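PDB 4Q88: glycoside hydrolase family 88 protein from Bacteroides vulgatus, which is of unknown function but probably acts as a hydrolase, perhaps on glycosidic bonds. Local coordinates for residues K135-W139 / Q170-T175; A215-A220 / R239-A244; P33-S37 / D66-N71; I20-Q25 / L54-Y60. All blocks are in the same frame, centred on the assembly; numbering follows the deposited sequence. Where two conformers were deposited one is given.

In the fold
The four contacts tie together parts of one largely helical chain of the glycoside hydrolase family 88 fold, an alpha/alpha barrel of the six-hairpin class. Interactions 3 and 4 interleave along the sequence and share helix 58-70: interaction 4 joins the end of helix 39-55 and the start of helix 58-70 to helix 13-30, interaction 3 the end of helix 58-70 to the loop after helix 13-30; their centres lie about 18 Å apart. Interactions 1 and 2, centres about 17 Å apart, touch where L172 CD2 meets F219 CZ at 3.8 Å. Interaction 2 is the most deeply buried; interaction 1 binds an ethanediol, probably from the crystallisation liquor.

Interaction 1 (K135-W139 / Q170-T175); sequences KLDYW and QYLTVT. With EDO (1,2-ethanediol), chain E.
The irregular loop K135-W139 lies along the helical segment Q170-T175: K135 is extended (phi/psi -57/136), D137 (-96/44) and W139 (-109/69) turn the chain. CA atoms pair as L136-Y171 (5.6 Å), D137-V174 (5.9 Å) and W139-T175 (5.8 Å). K135 NZ makes a salt bridge to D137 OD1 (2.7 Å), and K135 N donates to O2 of bound ethanediol (3.2 Å). Q170 CD comes 3.3 Å from L136 CD2. Y171 (chi1 m) centres an aromatic cluster: its face receives the Y138 edge (centroids 5.5 Å, planes 64°, offset), its edge meets the W139 (chi1 m) face (5.3 Å, 73°), and Y171 CB lies 3.5 Å from the W139 six-membered-ring centroid in a CH-pi contact. One water joins Y171 OH (2.8 Å) to K135 O (2.7 Å); another joins Y171 O (2.9 Å), L136 O (2.8 Å) and W139 N (3.0 Å). Beta-branched V174 presents CG2 to L136 CB (3.8 Å) and CG1 to D137 CB (3.7 Å), a compact apolar surface. T175 OG1 (chi1 m) donates to W139 O at 2.7 Å. The loop, which links helices 117-132 and 144-159, packs onto helix 163-179 of the alpha/alpha barrel; W139 also touches helix 144-159, Y138 and Y171 helix 117-132.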
# COMPACT_ATOMS: atom_id res chain seq x y z
N LYS A 135 2.83 -24.47 2.99
CA LYS A 135 2.29 -23.64 1.90
C LYS A 135 3.08 -22.33 1.72
O LYS A 135 3.47 -21.67 2.71
CB LYS A 135 0.85 -23.30 2.22
CG LYS A 135 0.11 -22.47 1.20
CD LYS A 135 -1.36 -22.37 1.60
CE LYS A 135 -2.13 -21.40 0.72
NZ LYS A 135 -2.43 -21.99 -0.61
N LEU A 136 3.36 -22.00 0.44
CA LEU A 136 4.14 -20.84 0.12
C LEU A 136 3.41 -19.77 -0.69
O LEU A 136 3.98 -18.69 -0.86
CB LEU A 136 5.41 -21.21 -0.60
CG LEU A 136 6.30 -22.27 0.11
CD1 LEU A 136 7.45 -22.69 -0.79
CD2 LEU A 136 6.80 -21.73 1.43
N ASP A 137 2.27 -20.12 -1.30
CA ASP A 137 1.62 -19.24 -2.25
C ASP A 137 0.51 -18.42 -1.60
O ASP A 137 -0.56 -18.22 -2.15
CB ASP A 137 1.11 -20.05 -3.45
CG ASP A 137 0.05 -21.08 -3.07
OD1 ASP A 137 -0.11 -21.45 -1.89
OD2 ASP A 137 -0.68 -21.51 -3.98
N TYR A 138 0.80 -17.88 -0.42
CA TYR A 138 -0.15 -17.04 0.27
C TYR A 138 -0.41 -15.68 -0.40
O TYR A 138 -1.46 -15.07 -0.16
CB TYR A 138 0.33 -16.79 1.70
CG TYR A 138 0.12 -17.99 2.64
CD1 TYR A 138 -1.16 -18.27 3.15
CD2 TYR A 138 1.17 -18.83 3.01
CE1 TYR A 138 -1.37 -19.34 3.99
CE2 TYR A 138 0.97 -19.91 3.83
CZ TYR A 138 -0.30 -20.17 4.33
OH TYR A 138 -0.50 -21.23 5.16
N TRP A 139 0.57 -15.17 -1.16
CA TRP A 139 0.50 -13.81 -1.72
C TRP A 139 0.28 -14.02 -3.23
O TRP A 139 1.15 -13.75 -4.07
CB TRP A 139 1.82 -13.05 -1.42
CG TRP A 139 2.05 -12.83 0.01
CD1 TRP A 139 1.15 -13.03 1.04
CD2 TRP A 139 3.24 -12.35 0.60
NE1 TRP A 139 1.74 -12.70 2.24
CE2 TRP A 139 3.03 -12.31 1.99
CE3 TRP A 139 4.50 -11.98 0.09
CZ2 TRP A 139 3.99 -11.86 2.88
CZ3 TRP A 139 5.49 -11.58 1.00
CH2 TRP A 139 5.23 -11.52 2.36
N GLN A 170 10.59 -15.79 0.94
CA GLN A 170 10.08 -17.00 0.36
C GLN A 170 8.70 -16.75 -0.28
O GLN A 170 8.48 -17.15 -1.42
CB GLN A 170 10.05 -18.08 1.40
CG GLN A 170 9.64 -19.40 0.83
CD GLN A 170 9.83 -20.53 1.81
OE1 GLN A 170 9.53 -20.40 3.01
NE2 GLN A 170 10.28 -21.65 1.30
N TYR A 171 7.81 -16.06 0.44
CA TYR A 171 6.50 -15.73 -0.12
C TYR A 171 6.60 -14.79 -1.33
O TYR A 171 5.86 -14.94 -2.30
CB TYR A 171 5.56 -15.15 0.95
CG TYR A 171 5.25 -16.03 2.15
CD1 TYR A 171 5.33 -17.43 2.08
CD2 TYR A 171 4.84 -15.47 3.35
CE1 TYR A 171 5.00 -18.24 3.18
CE2 TYR A 171 4.54 -16.26 4.45
CZ TYR A 171 4.62 -17.66 4.37
OH TYR A 171 4.26 -18.45 5.45
N LEU A 172 7.47 -13.80 -1.26
CA LEU A 172 7.62 -12.84 -2.37
C LEU A 172 8.16 -13.56 -3.60
O LEU A 172 7.68 -13.33 -4.72
CB LEU A 172 8.53 -11.70 -1.99
CG LEU A 172 9.05 -10.85 -3.16
CD1 LEU A 172 7.89 -10.11 -3.77
CD2 LEU A 172 10.13 -9.90 -2.63
N THR A 173 9.02 -14.54 -3.39
CA THR A 173 9.56 -15.33 -4.52
C THR A 173 8.45 -16.02 -5.26
O THR A 173 8.47 -16.08 -6.50
CB THR A 173 10.63 -16.35 -4.04
OG1 THR A 173 11.72 -15.61 -3.51
CG2 THR A 173 11.15 -17.15 -5.16
N VAL A 174 7.45 -16.54 -4.55
CA VAL A 174 6.32 -17.18 -5.18
C VAL A 174 5.43 -16.16 -5.93
O VAL A 174 4.97 -16.41 -7.04
CB VAL A 174 5.53 -18.04 -4.18
CG1 VAL A 174 4.28 -18.63 -4.83
CG2 VAL A 174 6.38 -19.22 -3.71
N THR A 175 5.19 -15.02 -5.32
CA THR A 175 4.46 -13.93 -5.99
C THR A 175 5.13 -13.61 -7.32
O THR A 175 4.45 -13.54 -8.38
CB THR A 175 4.41 -12.68 -5.11
OG1 THR A 175 3.76 -13.00 -3.85
CG2 THR A 175 3.69 -11.52 -5.87
C1 EDO E . 0.37 -27.57 6.25
O1 EDO E . 1.73 -27.68 6.66
C2 EDO E . 0.32 -27.41 4.74
O2 EDO E . 0.37 -26.02 4.28
O HOH W 1 4.89 -21.10 4.91
O HOH W 2 3.32 -16.16 -1.85

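Interaction 2 (A215-A220 / R239-A244); sequences AFAAFA and RFQTMA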
# COMPACT_ATOMS: atom_id res chain seq x y z
N ALA A 215 2.64 -2.72 -4.82
CA ALA A 215 3.93 -3.38 -4.79
C ALA A 215 5.07 -2.39 -4.54
O ALA A 215 5.94 -2.63 -3.67
CB ALA A 215 4.19 -4.17 -6.09
N PHE A 216 5.06 -1.28 -5.27
CA PHE A 216 6.13 -0.27 -5.18
C PHE A 216 6.14 0.39 -3.78
O PHE A 216 7.24 0.52 -3.17
CB PHE A 216 5.91 0.77 -6.26
CG PHE A 216 7.02 1.74 -6.44
CD1 PHE A 216 8.28 1.35 -6.80
CD2 PHE A 216 6.74 3.12 -6.44
CE1 PHE A 216 9.29 2.27 -7.00
CE2 PHE A 216 7.74 4.04 -6.70
CZ PHE A 216 9.01 3.63 -7.00
N ALA A 217 4.98 0.80 -3.28
CA ALA A 217 4.91 1.35 -1.89
C ALA A 217 5.31 0.29 -0.84
O ALA A 217 5.93 0.62 0.16
CB ALA A 217 3.53 1.85 -1.58
N ALA A 218 4.92 -0.96 -1.08
CA ALA A 218 5.35 -2.06 -0.23
C ALA A 218 6.83 -2.17 -0.10
O ALA A 218 7.37 -2.36 1.03
CB ALA A 218 4.72 -3.38 -0.67
N PHE A 219 7.56 -2.13 -1.21
CA PHE A 219 9.01 -2.26 -1.13
C PHE A 219 9.61 -1.10 -0.39
O PHE A 219 10.57 -1.27 0.38
CB PHE A 219 9.64 -2.37 -2.53
CG PHE A 219 9.56 -3.75 -3.08
CD1 PHE A 219 10.34 -4.74 -2.55
CD2 PHE A 219 8.69 -4.09 -4.08
CE1 PHE A 219 10.31 -6.04 -3.04
CE2 PHE A 219 8.58 -5.39 -4.53
CZ PHE A 219 9.41 -6.38 -4.01
N ALA A 220 9.05 0.11 -0.57
CA ALA A 220 9.52 1.23 0.27
C ALA A 220 9.32 0.99 1.76
O ALA A 220 10.27 1.19 2.60
CB ALA A 220 8.82 2.52 -0.13
N ARG A 239 14.98 -4.44 -6.90
CA ARG A 239 13.61 -4.52 -7.40
C ARG A 239 12.98 -3.13 -7.33
O ARG A 239 12.33 -2.69 -8.30
CB ARG A 239 12.80 -5.56 -6.65
CG ARG A 239 11.34 -5.64 -7.07
CD ARG A 239 11.14 -6.03 -8.51
NE ARG A 239 11.98 -7.15 -8.91
CZ ARG A 239 11.77 -8.42 -8.61
NH1 ARG A 239 10.67 -8.80 -7.99
NH2 ARG A 239 12.62 -9.34 -9.03
N PHE A 240 13.14 -2.44 -6.20
CA PHE A 240 12.59 -1.08 -6.06
C PHE A 240 13.12 -0.11 -7.12
O PHE A 240 12.36 0.66 -7.71
CB PHE A 240 12.91 -0.59 -4.65
CG PHE A 240 12.43 0.79 -4.37
CD1 PHE A 240 11.07 1.03 -4.13
CD2 PHE A 240 13.33 1.81 -4.21
CE1 PHE A 240 10.61 2.30 -3.79
CE2 PHE A 240 12.86 3.10 -3.89
CZ PHE A 240 11.51 3.33 -3.70
N GLN A 241 14.43 -0.12 -7.33
CA GLN A 241 15.03 0.77 -8.31
C GLN A 241 14.58 0.47 -9.74
O GLN A 241 14.36 1.39 -10.54
CB GLN A 241 16.54 0.73 -8.21
CG GLN A 241 17.02 1.38 -6.91
CD GLN A 241 18.51 1.15 -6.70
OE1 GLN A 241 19.10 0.11 -7.14
NE2 GLN A 241 19.13 2.08 -5.97
N THR A 242 14.48 -0.82 -10.07
CA THR A 242 13.99 -1.21 -11.41
C THR A 242 12.56 -0.84 -11.63
O THR A 242 12.18 -0.35 -12.70
CB THR A 242 14.16 -2.70 -11.57
OG1 THR A 242 15.53 -3.06 -11.39
CG2 THR A 242 13.70 -3.15 -12.93
N MSE A 243 11.69 -1.07 -10.62
CA MSE A 243 10.32 -0.66 -10.75
C MSE A 243 10.21 0.83 -10.89
O MSE A 243 9.40 1.34 -11.67
CB MSE A 243 9.46 -1.07 -9.53
CG MSE A 243 9.34 -2.57 -9.35
SE MSE A 243 7.98 -2.91 -7.97
CE MSE A 243 6.38 -2.32 -8.96
N ALA A 244 11.04 1.58 -10.17
CA ALA A 244 10.99 3.04 -10.27
C ALA A 244 11.20 3.51 -11.71
O ALA A 244 10.48 4.40 -12.21
CB ALA A 244 12.06 3.69 -9.35
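A215, first in the segment, sets CB 4.1 Å from M243 CE, its small methyl leaving room for the long side chain of M243 (selenomethionine here). One residue on, F216 adopts chi1 t and swings its ring into the space between the helices. F216 CE1 stands 3.5 Å from F240 CE1, and the two rings are nearly parallel (15°) but slid so far that they barely overlap, centroids 4.8 Å apart. F216 also packs against M243 CB (3.8 Å from F216 CD1) and A244 CB (3.9 Å from F216 CZ). This is close packing between consecutive helices of the alpha/alpha barrel: the segment axes approach to 9.8 Å at 144°, broadly antiparallel. Helices 144-159 and 272-287 cover other faces of the first segment. F219 (chi1 m) then points at the partner helix where the backbones come nearest, F219 CA lying 6.2 Å from F240 CA, and F219 CB packs on F240 CD1 (4.0 Å). R239 CG lies over the F219 face in a CH-pi contact, 4.0 Å from the centroid, while its guanidinium salt-bridges D176; M243 SE makes an oblique Met-aromatic contact 5.1 Å from the same centroid. A220 is small enough to set CB 4.1 Å from F240 CE1.

Interaction 3 (P33-S37 / D66-N71); sequences PQVRS and DWADYN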
# COMPACT_ATOMS: atom_id res chain seq x y z
N PRO A 33 -14.47 5.51 14.22
CA PRO A 33 -13.41 4.51 14.10
C PRO A 33 -13.84 3.09 14.32
O PRO A 33 -13.08 2.18 13.99
CB PRO A 33 -12.39 4.94 15.16
CG PRO A 33 -13.15 5.79 16.12
CD PRO A 33 -14.25 6.43 15.35
N GLN A 34 -15.04 2.89 14.87
CA GLN A 34 -15.56 1.56 15.18
C GLN A 34 -16.16 0.90 13.94
O GLN A 34 -17.37 0.73 13.80
CB GLN A 34 -16.60 1.64 16.33
CG GLN A 34 -16.02 2.07 17.65
CD GLN A 34 -15.88 3.58 17.80
OE1 GLN A 34 -16.45 4.33 17.07
NE2 GLN A 34 -15.08 4.00 18.74
N VAL A 35 -15.25 0.46 13.07
CA VAL A 35 -15.55 -0.31 11.90
C VAL A 35 -14.52 -1.47 11.80
O VAL A 35 -13.47 -1.50 12.48
CB VAL A 35 -15.51 0.55 10.63
CG1 VAL A 35 -16.73 1.48 10.57
CG2 VAL A 35 -14.18 1.31 10.52
N ARG A 36 -14.85 -2.44 10.96
CA ARG A 36 -14.11 -3.68 10.93
C ARG A 36 -12.62 -3.48 10.49
O ARG A 36 -12.29 -2.48 9.86
CB ARG A 36 -14.79 -4.66 9.98
CG ARG A 36 -14.86 -4.26 8.54
CD ARG A 36 -15.47 -5.36 7.68
NE ARG A 36 -15.57 -4.93 6.32
CZ ARG A 36 -15.99 -5.68 5.29
NH1 ARG A 36 -16.31 -6.94 5.43
NH2 ARG A 36 -16.06 -5.14 4.10
N SER A 37 -11.78 -4.46 10.81
CA SER A 37 -10.34 -4.36 10.61
C SER A 37 -9.93 -4.87 9.21
O SER A 37 -8.79 -5.16 9.02
CB SER A 37 -9.56 -5.11 11.69
OG SER A 37 -10.01 -6.46 11.82
N ASP A 66 -8.67 3.57 18.95
CA ASP A 66 -10.10 3.26 19.14
C ASP A 66 -10.53 2.21 18.13
O ASP A 66 -11.35 1.34 18.42
CB ASP A 66 -10.96 4.54 18.99
CG ASP A 66 -10.85 5.48 20.16
OD1 ASP A 66 -10.17 5.15 21.17
OD2 ASP A 66 -11.36 6.63 20.02
N TRP A 67 -9.99 2.29 16.91
CA TRP A 67 -10.28 1.23 15.92
C TRP A 67 -9.69 -0.11 16.30
O TRP A 67 -10.37 -1.13 16.19
CB TRP A 67 -9.76 1.65 14.55
CG TRP A 67 -9.76 0.64 13.44
CD1 TRP A 67 -10.83 0.24 12.69
CD2 TRP A 67 -8.61 0.04 12.86
NE1 TRP A 67 -10.42 -0.60 11.68
CE2 TRP A 67 -9.05 -0.76 11.77
CE3 TRP A 67 -7.25 0.06 13.17
CZ2 TRP A 67 -8.16 -1.48 10.97
CZ3 TRP A 67 -6.37 -0.66 12.38
CH2 TRP A 67 -6.84 -1.44 11.29
N ALA A 68 -8.44 -0.12 16.78
CA ALA A 68 -7.82 -1.36 17.19
C ALA A 68 -8.56 -2.00 18.39
O ALA A 68 -8.77 -3.20 18.43
CB ALA A 68 -6.38 -1.17 17.52
N ASP A 69 -8.89 -1.17 19.36
CA ASP A 69 -9.67 -1.61 20.56
C ASP A 69 -11.01 -2.25 20.13
O ASP A 69 -11.33 -3.35 20.57
CB ASP A 69 -9.92 -0.39 21.48
CG ASP A 69 -8.77 -0.09 22.41
OD1 ASP A 69 -7.94 -1.00 22.68
OD2 ASP A 69 -8.71 1.07 22.91
N TYR A 70 -11.76 -1.58 19.26
CA TYR A 70 -13.03 -2.06 18.74
C TYR A 70 -12.89 -3.45 18.08
O TYR A 70 -13.75 -4.33 18.20
CB TYR A 70 -13.62 -1.07 17.73
CG TYR A 70 -14.88 -1.59 17.06
CD1 TYR A 70 -16.04 -1.78 17.79
CD2 TYR A 70 -14.89 -1.91 15.71
CE1 TYR A 70 -17.19 -2.27 17.17
CE2 TYR A 70 -16.03 -2.40 15.09
CZ TYR A 70 -17.17 -2.57 15.83
OH TYR A 70 -18.28 -3.05 15.19
N ASN A 71 -11.79 -3.65 17.34
CA ASN A 71 -11.51 -4.95 16.70
C ASN A 71 -10.76 -5.95 17.57
O ASN A 71 -10.36 -7.04 17.12
CB ASN A 71 -10.81 -4.68 15.34
CG ASN A 71 -11.73 -4.02 14.35
OD1 ASN A 71 -12.66 -4.65 13.86
ND2 ASN A 71 -11.49 -2.73 14.07
O HOH W 3 -13.20 1.85 20.18
O HOH W 4 -14.16 6.55 19.57
O HOH W 5 -13.03 -6.69 12.23
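Hydrogen bonding is concentrated on backbone carbonyls of the loop P33-S37, which the helix end reads with two side-chain donors. N71, the first residue beyond the helical conformation, gives ND2 to V35 O at 2.8 Å and also to W67 O at 2.9 Å, so one amide joins the loop to the last turn of its own helix. The indole NE1 of W67 donates to R36 O at 3.2 Å; a tryptophan suits the place because it carries a donor on a large apolar body. Three waters extend the polar network: two bridge Q34 NE2 to D66, one through D66 O and the other through D66 OD2, and a third accepts from S37 N (2.9 Å) and donates to N71 OD1 (2.6 Å). In the packing, Q34, the centre of an inverse gamma turn, lays CB over the face of Y70 as a CH-pi contact 3.8 Å from the ring centroid. P33 CG meets D66 CB at 3.8 Å, V35 CG2 meets W67 CD1 at 4.1 Å, and S37 CA lies 3.6 Å from W67 CZ2. W67 stacks on H45 of helix 39-55, and R36 turns away to a salt bridge with E90. Because both direct bonds end on main-chain oxygens, the loop between helices 13-30 and 39-55 is bound to the C-terminal end of helix 58-70 in the alpha/alpha barrel through the course of its backbone.

Interaction 4 (I20-Q25 / L54-Y60); sequences IHRVNQ and LTGNKDY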
# COMPACT_ATOMS: atom_id res chain seq x y z
N ILE A 20 -2.80 18.06 4.67
CA ILE A 20 -2.83 16.83 5.44
C ILE A 20 -3.91 16.89 6.50
O ILE A 20 -4.74 15.98 6.62
CB ILE A 20 -1.43 16.54 6.02
CG1 ILE A 20 -0.49 16.14 4.88
CG2 ILE A 20 -1.48 15.43 7.03
CD1 ILE A 20 0.96 16.03 5.29
N HIS A 21 -3.93 17.97 7.25
CA HIS A 21 -4.93 18.07 8.30
C HIS A 21 -6.36 18.21 7.74
O HIS A 21 -7.27 17.64 8.31
CB HIS A 21 -4.58 19.20 9.25
CG HIS A 21 -3.37 18.94 10.07
ND1 HIS A 21 -3.29 17.90 10.96
CD2 HIS A 21 -2.19 19.61 10.17
CE1 HIS A 21 -2.12 17.94 11.58
NE2 HIS A 21 -1.43 18.94 11.09
N ARG A 22 -6.54 18.96 6.65
CA ARG A 22 -7.85 19.10 6.01
C ARG A 22 -8.42 17.73 5.63
O ARG A 22 -9.55 17.36 6.00
CB ARG A 22 -7.75 19.97 4.76
CG ARG A 22 -9.10 20.30 4.18
CD ARG A 22 -9.09 20.89 2.79
NE ARG A 22 -7.90 21.65 2.42
CZ ARG A 22 -7.53 21.85 1.16
NH1 ARG A 22 -8.24 21.34 0.14
NH2 ARG A 22 -6.42 22.50 0.89
N VAL A 23 -7.60 16.94 4.94
CA VAL A 23 -8.01 15.59 4.50
C VAL A 23 -8.27 14.65 5.65
O VAL A 23 -9.30 13.96 5.68
CB VAL A 23 -6.94 14.98 3.55
CG1 VAL A 23 -7.21 13.52 3.23
CG2 VAL A 23 -6.82 15.82 2.29
N ASN A 24 -7.38 14.65 6.64
CA ASN A 24 -7.49 13.69 7.72
C ASN A 24 -8.63 14.07 8.66
O ASN A 24 -9.34 13.18 9.13
CB ASN A 24 -6.18 13.50 8.48
CG ASN A 24 -6.00 12.05 8.95
OD1 ASN A 24 -6.56 11.11 8.35
ND2 ASN A 24 -5.26 11.87 10.03
N GLN A 25 -8.80 15.36 8.92
CA GLN A 25 -9.89 15.79 9.80
C GLN A 25 -11.25 15.56 9.19
O GLN A 25 -12.15 15.13 9.89
CB GLN A 25 -9.73 17.22 10.24
CG GLN A 25 -8.61 17.28 11.24
CD GLN A 25 -8.15 18.66 11.58
OE1 GLN A 25 -8.83 19.65 11.29
NE2 GLN A 25 -6.98 18.75 12.21
N LEU A 54 4.52 11.91 11.34
CA LEU A 54 4.95 13.21 10.82
C LEU A 54 4.59 14.31 11.79
O LEU A 54 5.30 15.30 11.87
CB LEU A 54 4.27 13.53 9.50
CG LEU A 54 4.67 14.80 8.79
CD1 LEU A 54 6.07 14.68 8.21
CD2 LEU A 54 3.65 15.09 7.70
N THR A 55 3.49 14.14 12.51
CA THR A 55 2.89 15.26 13.25
C THR A 55 2.81 15.09 14.76
O THR A 55 2.62 16.07 15.49
CB THR A 55 1.44 15.56 12.77
OG1 THR A 55 0.55 14.49 13.15
CG2 THR A 55 1.37 15.85 11.27
N GLY A 56 2.85 13.87 15.24
CA GLY A 56 2.64 13.60 16.64
C GLY A 56 1.27 13.87 17.19
O GLY A 56 1.10 13.97 18.40
N ASN A 57 0.28 13.97 16.32
CA ASN A 57 -1.04 14.41 16.72
C ASN A 57 -1.72 13.35 17.58
O ASN A 57 -1.98 12.24 17.12
CB ASN A 57 -1.87 14.78 15.48
CG ASN A 57 -3.25 15.32 15.83
OD1 ASN A 57 -4.05 14.65 16.45
ND2 ASN A 57 -3.53 16.55 15.41
N LYS A 58 -2.02 13.66 18.85
CA LYS A 58 -2.60 12.65 19.74
C LYS A 58 -4.04 12.28 19.46
O LYS A 58 -4.45 11.18 19.79
CB LYS A 58 -2.43 13.03 21.22
CG LYS A 58 -1.00 12.88 21.72
CD LYS A 58 -0.85 13.49 23.12
CE LYS A 58 0.57 13.41 23.66
NZ LYS A 58 1.49 14.43 23.06
N ASP A 59 -4.82 13.17 18.85
CA ASP A 59 -6.20 12.82 18.45
C ASP A 59 -6.21 11.80 17.30
O ASP A 59 -7.00 10.87 17.27
CB ASP A 59 -6.96 14.09 18.02
CG ASP A 59 -7.19 15.05 19.19
OD1 ASP A 59 -7.33 14.59 20.34
OD2 ASP A 59 -7.17 16.26 18.97
N TYR A 60 -5.30 11.99 16.36
CA TYR A 60 -5.20 11.06 15.23
C TYR A 60 -4.76 9.71 15.75
O TYR A 60 -5.29 8.69 15.37
CB TYR A 60 -4.22 11.56 14.15
CG TYR A 60 -4.57 12.83 13.43
CD1 TYR A 60 -5.88 13.31 13.36
CD2 TYR A 60 -3.61 13.50 12.73
CE1 TYR A 60 -6.17 14.49 12.66
CE2 TYR A 60 -3.89 14.66 12.06
CZ TYR A 60 -5.18 15.15 12.03
OH TYR A 60 -5.42 16.33 11.35
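Y60 lies with one ring face against the side-chain amide of N24, whose ND2 comes to 3.6 Å from Y60 CD2, and extends its hydroxyl to the segment I20-Q25 of helix 13-30. Y60 OH meets H21 ND1 at 2.7 Å in a hydrogen bond that either partner could donate, and accepts from Q25 NE2 at 3.0 Å. H21 and Q25 stand one helical turn apart, so both can reach a single phenol; tyrosine is long enough to serve both while its ring remains buried. The H21 and Y60 rings meet rim to rim, their centroids 5.6 Å apart. N24 is further held by Y44 and N48 of helix 39-55, which accounts for a polar side chain in a buried position. Earlier in this segment, I20 CD1 packs on L54 CD2 at 3.7 Å, and H21 CE1 approaches T55 CG2 at 4.1 Å. T55 OG1 accepts from N57 N (3.2 Å) in an ST turn and is also hydrogen-bonded to V51 O, one turn back in helix 39-55. G56 takes the positive phi (66°) that a residue without a side chain adopts easily, and N57 at the N-cap accepts from Y60 N through OD1 (2.9 Å). Here the ST turn, G56 and the N57 N-cap form the short turn between helices 39-55 and 58-70, beside helix 13-30 in the alpha/alpha barrel.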